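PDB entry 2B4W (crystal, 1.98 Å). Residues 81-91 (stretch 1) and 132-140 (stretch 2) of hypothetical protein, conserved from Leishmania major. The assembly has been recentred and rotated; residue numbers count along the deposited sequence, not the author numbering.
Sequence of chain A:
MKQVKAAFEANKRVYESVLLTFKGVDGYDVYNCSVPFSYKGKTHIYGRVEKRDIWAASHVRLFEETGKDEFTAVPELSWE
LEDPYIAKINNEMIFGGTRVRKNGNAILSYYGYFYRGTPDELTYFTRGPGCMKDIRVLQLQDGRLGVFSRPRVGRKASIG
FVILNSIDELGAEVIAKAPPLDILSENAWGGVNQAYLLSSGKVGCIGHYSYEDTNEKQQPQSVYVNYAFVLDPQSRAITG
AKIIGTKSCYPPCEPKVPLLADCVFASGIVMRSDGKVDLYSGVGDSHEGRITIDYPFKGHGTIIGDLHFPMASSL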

ATOM      1  N   LEU A  81       0.062  10.322 -11.399  1.00 31.75           N
ATOM      2  CA  LEU A  81      -0.763   9.698 -10.393  1.00 19.08           C
ATOM      3  C   LEU A  81      -0.261  10.041  -8.994  1.00 16.81           C
ATOM      4  O   LEU A  81       0.856  10.522  -8.871  1.00 19.29           O
ATOM      5  N   GLU A  82      -1.092   9.739  -8.007  1.00 25.81           N
ATOM      6  CA  GLU A  82      -0.844   9.696  -6.589  1.00 27.33           C
ATOM      7  C   GLU A  82      -0.811   8.254  -6.060  1.00 25.43           C
ATOM      8  O   GLU A  82      -1.353   7.354  -6.698  1.00 23.69           O
ATOM      9  N   ASP A  83      -0.220   8.060  -4.889  1.00 23.19           N
ATOM     10  CA  ASP A  83      -0.262   6.815  -4.130  1.00 21.57           C
ATOM     11  C   ASP A  83      -0.074   5.562  -4.980  1.00 26.71           C
ATOM     12  O   ASP A  83      -1.040   4.810  -5.163  1.00 23.53           O
ATOM     13  N   PRO A  84       1.131   5.352  -5.483  1.00 19.75           N
ATOM     14  CA  PRO A  84       1.352   4.183  -6.350  1.00 24.35           C
ATOM     15  C   PRO A  84       1.305   2.869  -5.558  1.00 19.95           C
ATOM     16  O   PRO A  84       1.458   2.842  -4.341  1.00 17.48           O
ATOM     17  N   TYR A  85       1.051   1.760  -6.238  1.00 18.94           N
ATOM     18  CA  TYR A  85       0.856   0.447  -5.632  1.00 19.10           C
ATOM     19  C   TYR A  85       1.059  -0.668  -6.657  1.00 16.51           C
ATOM     20  O   TYR A  85       0.777  -0.516  -7.839  1.00 22.11           O
ATOM     21  N   ILE A  86       1.560  -1.801  -6.156  1.00 17.44           N
ATOM     22  CA  ILE A  86       1.945  -2.863  -7.074  1.00 17.06           C
ATOM     23  C   ILE A  86       1.439  -4.224  -6.597  1.00 17.08           C
ATOM     24  O   ILE A  86       1.111  -4.447  -5.440  1.00 20.13           O
ATOM     25  N   ALA A  87       1.415  -5.122  -7.577  1.00 18.58           N
ATOM     26  CA  ALA A  87       1.095  -6.521  -7.332  1.00 13.88           C
ATOM     27  C   ALA A  87       1.735  -7.352  -8.433  1.00 17.64           C
ATOM     28  O   ALA A  87       2.028  -6.817  -9.500  1.00 16.69           O
ATOM     29  N   LYS A  88       1.962  -8.627  -8.125  1.00 17.40           N
ATOM     30  CA  LYS A  88       2.410  -9.588  -9.128  1.00 15.43           C
ATOM     31  C   LYS A  88       1.279 -10.567  -9.424  1.00 14.95           C
ATOM     32  O   LYS A  88       0.772 -11.256  -8.547  1.00 18.83           O
ATOM     33  N   ILE A  89       0.893 -10.583 -10.702  1.00 14.22           N
ATOM     34  CA  ILE A  89      -0.084 -11.573 -11.169  1.00 16.81           C
ATOM     35  C   ILE A  89       0.489 -12.223 -12.423  1.00 18.21           C
ATOM     36  O   ILE A  89       0.925 -11.563 -13.370  1.00 19.19           O
ATOM     37  N   ASN A  90       0.537 -13.547 -12.383  1.00 19.23           N
ATOM     38  CA  ASN A  90       1.174 -14.355 -13.426  1.00 28.04           C
ATOM     39  C   ASN A  90       2.493 -13.808 -13.943  1.00 29.40           C
ATOM     40  O   ASN A  90       2.714 -13.536 -15.131  1.00 15.78           O
ATOM     41  N   ASN A  91       3.456 -13.636 -13.049  1.00 26.43           N
ATOM     42  CA  ASN A  91       4.816 -13.292 -13.471  1.00 22.67           C
ATOM     43  C   ASN A  91       4.973 -11.926 -14.078  1.00 14.27           C
ATOM     44  O   ASN A  91       5.987 -11.651 -14.696  1.00 21.32           O
HETATM   45  N   MSE A 132     -13.438   6.746  -6.748  1.00 37.34           N
HETATM   46  CA  MSE A 132     -13.051   5.641  -5.885  1.00 27.06           C
HETATM   47  C   MSE A 132     -11.528   5.476  -5.945  1.00 40.07           C
HETATM   48  O   MSE A 132     -10.900   5.551  -7.005  1.00 26.85           O
ATOM     49  N   LYS A 133     -10.903   5.236  -4.790  1.00 36.32           N
ATOM     50  CA  LYS A 133      -9.471   4.905  -4.843  1.00 30.78           C
ATOM     51  C   LYS A 133      -9.205   3.750  -3.891  1.00 20.81           C
ATOM     52  O   LYS A 133     -10.117   3.047  -3.438  1.00 23.54           O
ATOM     53  N   ASP A 134      -7.951   3.483  -3.566  1.00 23.83           N
ATOM     54  CA  ASP A 134      -7.676   2.417  -2.604  1.00 29.43           C
ATOM     55  C   ASP A 134      -8.193   1.053  -3.020  1.00 18.44           C
ATOM     56  O   ASP A 134      -8.537   0.235  -2.162  1.00 24.37           O
ATOM     57  N   ILE A 135      -8.218   0.756  -4.305  1.00 24.44           N
ATOM     58  CA  ILE A 135      -8.496  -0.520  -4.945  1.00 20.20           C
ATOM     59  C   ILE A 135      -7.198  -1.317  -5.135  1.00 18.87           C
ATOM     60  O   ILE A 135      -6.226  -0.743  -5.642  1.00 29.57           O
ATOM     61  N   ARG A 136      -7.208  -2.577  -4.714  1.00 19.62           N
ATOM     62  CA  ARG A 136      -6.063  -3.466  -4.662  1.00 19.24           C
ATOM     63  C   ARG A 136      -6.383  -4.888  -5.106  1.00 22.03           C
ATOM     64  O   ARG A 136      -7.488  -5.413  -4.986  1.00 27.69           O
ATOM     65  N   VAL A 137      -5.330  -5.543  -5.623  1.00 18.76           N
ATOM     66  CA  VAL A 137      -5.514  -6.914  -6.082  1.00 12.40           C
ATOM     67  C   VAL A 137      -4.368  -7.802  -5.625  1.00 15.69           C
ATOM     68  O   VAL A 137      -3.333  -7.282  -5.216  1.00 19.87           O
ATOM     69  N   LEU A 138      -4.626  -9.088  -5.788  1.00 17.04           N
ATOM     70  CA  LEU A 138      -3.642 -10.141  -5.700  1.00 18.62           C
ATOM     71  C   LEU A 138      -4.117 -11.417  -6.410  1.00 22.75           C
ATOM     72  O   LEU A 138      -5.279 -11.646  -6.686  1.00 22.07           O
ATOM     73  N   GLN A 139      -3.122 -12.277  -6.618  1.00 14.47           N
ATOM     74  CA  GLN A 139      -3.368 -13.625  -7.114  1.00 18.87           C
ATOM     75  C   GLN A 139      -3.607 -14.598  -5.963  1.00 28.48           C
ATOM     76  O   GLN A 139      -2.756 -14.648  -5.058  1.00 26.85           O
ATOM     77  N   LEU A 140      -4.720 -15.311  -5.979  1.00 29.16           N
ATOM     78  CA  LEU A 140      -5.157 -16.226  -4.938  1.00 23.83           C
ATOM     79  C   LEU A 140      -4.510 -17.599  -5.078  1.00 17.36           C
ATOM     80  O   LEU A 140      -3.843 -17.880  -6.070  1.00 21.51           O
TER

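Strands 84-89 and 136-139 run in roughly the same direction, with 26° between their N-to-C directions and axes that approach to 6.1 Å. No direct hydrogen bond links their backbones; the contact is made by side chains and by water, and together the two stretches bury 500 Å². Between Pro 84 and Lys 88 the side chains alternate: Tyr 85 and Ala 87 direct their CA-to-CB bonds toward stretch 2, whereas Pro 84, Ile 86 and Lys 88 direct theirs away. Glu 82 and Asp 83 both point toward stretch 2 as well.

The aromatic contact is a stack between Tyr 85 and Arg 136. Tyr 85 adopts the p rotamer with chi2 near -83°, which extends its ring across the gap. Arg 136 leaves its backbone sideways, but its m, m, t conformation (chi1 to chi3) folds the chain back so that the guanidinium lies flat on the ring. The planes are inclined by only 3°, and CZ of Arg 136 sits 3.5 Å from the ring centroid of Tyr 85, 21° off the normal, a cation-pi arrangement. NH1 of Arg 136 approaches CE1 of Tyr 85 to 3.2 Å over the ring face. The same NH1 donates to the carbonyl O of Ile 135 at 2.9 Å, a hydrogen bond within stretch 2. This carbonyl also lies close to the tyrosine, with O of Ile 135 3.1 Å from CE2 of Tyr 85.

Apolar packing continues along the strands. The methyl of Ala 87 meets Val 137 (m), with CB of Ala 87 3.9 Å from CG2 of Val 137 and 3.6 Å from O of Val 137. Ile 89, sideways with chi1 m and chi2 p, brings CD1 to 3.8 Å from the same CG2 of Val 137, so one valine methyl serves both residues.

Direct hydrogen bonds across the stretches gather at the far end. Gln 139 points toward stretch 1 with chi1 t and chi2 at 139°, between wells, and its amide pairs with Asn 90 in a two-point contact: N of Asn 90 donates to OE1 of Gln 139 at 2.9 Å, almost linearly, while NE2 of Gln 139 donates to OD1 of Asn 90 at 3.1 Å. Asn 90 (m) starts sideways, but its end turns nearer to reach this partner.

Charged groups at the other end communicate largely through water. Lys 133 (chi1 p, then extended) points toward stretch 1, yet its NZ stops 4.3 Å from OE1 of Glu 82 and 4.5 Å from OD2 of Asp 83, beyond salt-bridge range. Water 1 fills the space, accepting from NZ of Lys 133 and lying within hydrogen-bonding distance of OE1 of Glu 82 and OD2 of Asp 83, and water 4 joins the same NZ to OD2 of Asp 83. Water 3 lies between the carboxylates of Asp 83 and Asp 134, while water 2 connects O of Asp 83 to NH2 of Arg 136. Near the amide pair, water 5 links O of Lys 88 to OE1 of Gln 139, and water 6 bridges that carbonyl to N of Gln 139.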

ATOM      1  CB  LEU A  81      -0.761   8.163 -10.565  1.00 25.75           C
ATOM      2  CG  LEU A  81      -1.036   7.566 -11.933  1.00 20.16           C
ATOM      3  CD1 LEU A  81      -0.404   6.188 -12.092  1.00 28.18           C
ATOM      4  CD2 LEU A  81      -2.537   7.489 -12.202  1.00 24.49           C
ATOM      5  CB  GLU A  82      -1.930  10.448  -5.793  1.00 26.61           C
ATOM      6  CG  GLU A  82      -2.304  11.795  -6.394  1.00 22.91           C
ATOM      7  CD  GLU A  82      -3.338  12.543  -5.578  1.00 33.13           C
ATOM      8  OE1 GLU A  82      -4.148  11.902  -4.870  1.00 25.33           O
ATOM      9  OE2 GLU A  82      -3.321  13.788  -5.659  1.00 32.23           O
ATOM     10  CB  ASP A  83      -1.598   6.675  -3.415  1.00 21.11           C
ATOM     11  CG  ASP A  83      -1.883   7.872  -2.527  1.00 22.47           C
ATOM     12  OD1 ASP A  83      -0.916   8.617  -2.280  1.00 28.12           O
ATOM     13  OD2 ASP A  83      -3.046   8.033  -2.114  1.00 23.14           O
ATOM     14  CB  PRO A  84       2.732   4.435  -6.921  1.00 19.34           C
ATOM     15  CG  PRO A  84       3.396   5.362  -5.970  1.00  9.58           C
ATOM     16  CD  PRO A  84       2.349   6.150  -5.255  1.00 14.04           C
ATOM     17  CB  TYR A  85      -0.499   0.246  -4.976  1.00 19.88           C
ATOM     18  CG  TYR A  85      -1.744   0.444  -5.786  1.00 23.90           C
ATOM     19  CD1 TYR A  85      -2.233   1.744  -5.936  1.00 23.78           C
ATOM     20  CD2 TYR A  85      -2.433  -0.600  -6.389  1.00 17.31           C
ATOM     21  CE1 TYR A  85      -3.383   1.966  -6.674  1.00 24.20           C
ATOM     22  CE2 TYR A  85      -3.580  -0.372  -7.127  1.00 15.61           C
ATOM     23  CZ  TYR A  85      -4.048   0.919  -7.263  1.00 26.30           C
ATOM     24  OH  TYR A  85      -5.182   1.206  -7.985  1.00 29.91           O
ATOM     25  CB  ILE A  86       3.470  -3.012  -7.273  1.00 16.32           C
ATOM     26  CG1 ILE A  86       4.242  -3.220  -5.959  1.00 25.26           C
ATOM     27  CG2 ILE A  86       4.068  -1.875  -8.074  1.00 13.53           C
ATOM     28  CD1 ILE A  86       5.712  -3.540  -6.209  1.00 25.35           C
ATOM     29  CB  ALA A  87      -0.390  -6.766  -7.233  1.00 15.68           C
ATOM     30  CB  LYS A  88       3.674 -10.312  -8.692  1.00 17.27           C
ATOM     31  CG  LYS A  88       4.293 -11.315  -9.637  1.00 18.01           C
ATOM     32  CD  LYS A  88       5.427 -12.105  -8.953  1.00 18.11           C
ATOM     33  CE  LYS A  88       4.926 -13.446  -8.475  1.00 38.40           C
ATOM     34  NZ  LYS A  88       5.924 -14.185  -7.635  1.00 54.13           N
ATOM     35  CB  ILE A  89      -1.478 -10.973 -11.347  1.00 27.78           C
ATOM     36  CG1 ILE A  89      -2.002 -10.308 -10.064  1.00 34.18           C
ATOM     37  CG2 ILE A  89      -2.504 -12.000 -11.799  1.00 22.10           C
ATOM     38  CD1 ILE A  89      -1.580  -8.869  -9.908  1.00 66.19           C
ATOM     39  CB  ASN A  90       0.216 -14.540 -14.615  1.00 21.11           C
ATOM     40  CG  ASN A  90      -0.985 -15.359 -14.182  1.00 23.39           C
ATOM     41  OD1 ASN A  90      -0.809 -16.326 -13.449  1.00 26.17           O
ATOM     42  ND2 ASN A  90      -2.169 -14.961 -14.623  1.00 32.09           N
ATOM     43  CB  ASN A  91       5.308 -14.401 -14.446  1.00 20.19           C
ATOM     44  CG  ASN A  91       5.307 -15.699 -13.631  1.00 27.45           C
ATOM     45  OD1 ASN A  91       4.633 -16.659 -13.974  1.00 44.48           O
ATOM     46  ND2 ASN A  91       6.043 -15.730 -12.521  1.00 17.87           N
HETATM   47  CB  MSE A 132     -13.725   4.317  -6.261  1.00 25.23           C
HETATM   48  CG  MSE A 132     -13.369   3.196  -5.319  1.00 16.81           C
HETATM   49 SE   MSE A 132     -13.971   1.431  -5.567  1.00 18.40          SE
HETATM   50  CE  MSE A 132     -15.795   1.855  -5.106  1.00 33.75           C
ATOM     51  CB  LYS A 133      -8.608   6.120  -4.578  1.00 22.95           C
ATOM     52  CG  LYS A 133      -8.716   6.872  -3.269  1.00 30.90           C
ATOM     53  CD  LYS A 133      -7.964   8.194  -3.439  1.00 40.22           C
ATOM     54  CE  LYS A 133      -8.080   9.105  -2.234  1.00 52.54           C
ATOM     55  NZ  LYS A 133      -7.024  10.163  -2.241  1.00 46.10           N
ATOM     56  CB  ASP A 134      -8.248   2.850  -1.238  1.00 28.08           C
ATOM     57  CG  ASP A 134      -7.617   4.144  -0.774  1.00 24.40           C
ATOM     58  OD1 ASP A 134      -6.513   4.468  -1.247  1.00 30.73           O
ATOM     59  OD2 ASP A 134      -8.176   4.881   0.062  1.00 34.54           O
ATOM     60  CB  ILE A 135      -9.164  -0.383  -6.329  1.00 29.24           C
ATOM     61  CG1 ILE A 135     -10.457   0.435  -6.338  1.00 29.53           C
ATOM     62  CG2 ILE A 135      -9.370  -1.786  -6.931  1.00 20.17           C
ATOM     63  CD1 ILE A 135     -10.710   1.314  -7.549  1.00 22.09           C
ATOM     64  CB  ARG A 136      -5.478  -3.602  -3.250  1.00 17.19           C
ATOM     65  CG  ARG A 136      -4.924  -2.353  -2.614  1.00 21.11           C
ATOM     66  CD  ARG A 136      -3.968  -1.643  -3.555  1.00 21.83           C
ATOM     67  NE  ARG A 136      -3.364  -0.440  -2.992  1.00 20.68           N
ATOM     68  CZ  ARG A 136      -3.766   0.808  -3.172  1.00 22.11           C
ATOM     69  NH1 ARG A 136      -4.817   1.130  -3.917  1.00 20.43           N
ATOM     70  NH2 ARG A 136      -3.108   1.799  -2.596  1.00 23.99           N
ATOM     71  CB  VAL A 137      -5.562  -7.009  -7.620  1.00 24.46           C
ATOM     72  CG1 VAL A 137      -6.598  -6.046  -8.183  1.00 20.09           C
ATOM     73  CG2 VAL A 137      -4.200  -6.713  -8.256  1.00 26.66           C
ATOM     74  CB  LEU A 138      -3.260 -10.513  -4.278  1.00 20.51           C
ATOM     75  CG  LEU A 138      -4.097 -11.235  -3.244  1.00 30.48           C
ATOM     76  CD1 LEU A 138      -4.434 -12.692  -3.409  1.00 51.41           C
ATOM     77  CD2 LEU A 138      -3.263 -11.222  -1.935  1.00 53.32           C
ATOM     78  CB  GLN A 139      -2.151 -14.079  -7.927  1.00 24.35           C
ATOM     79  CG  GLN A 139      -2.386 -15.463  -8.562  1.00 29.06           C
ATOM     80  CD  GLN A 139      -1.815 -15.405  -9.971  1.00 33.45           C
ATOM     81  OE1 GLN A 139      -0.743 -14.826 -10.115  1.00 23.33           O
ATOM     82  NE2 GLN A 139      -2.525 -15.970 -10.935  1.00 43.79           N
ATOM     83  CB  LEU A 140      -6.690 -16.405  -4.936  1.00 25.16           C
ATOM     84  CG  LEU A 140      -7.490 -15.135  -4.618  1.00 38.73           C
ATOM     85  CD1 LEU A 140      -8.965 -15.274  -4.980  1.00 39.25           C
ATOM     86  CD2 LEU A 140      -7.353 -14.775  -3.145  1.00 52.96           C
TER
HETATM   87  O   HOH W   1      -4.902   9.108  -3.849  1.00 29.56           O
HETATM   88  O   HOH W   2      -3.750   4.092  -4.285  1.00 31.83           O
HETATM   89  O   HOH W   3      -4.679   6.053  -2.395  1.00 32.64           O
HETATM   90  O   HOH W   4      -5.254   8.539  -0.389  1.00 45.66           O
HETATM   91  O   HOH W   5       1.652 -13.903  -8.454  1.00 22.17           O
HETATM   92  O   HOH W   6      -0.363 -11.195  -6.005  1.00 30.11           O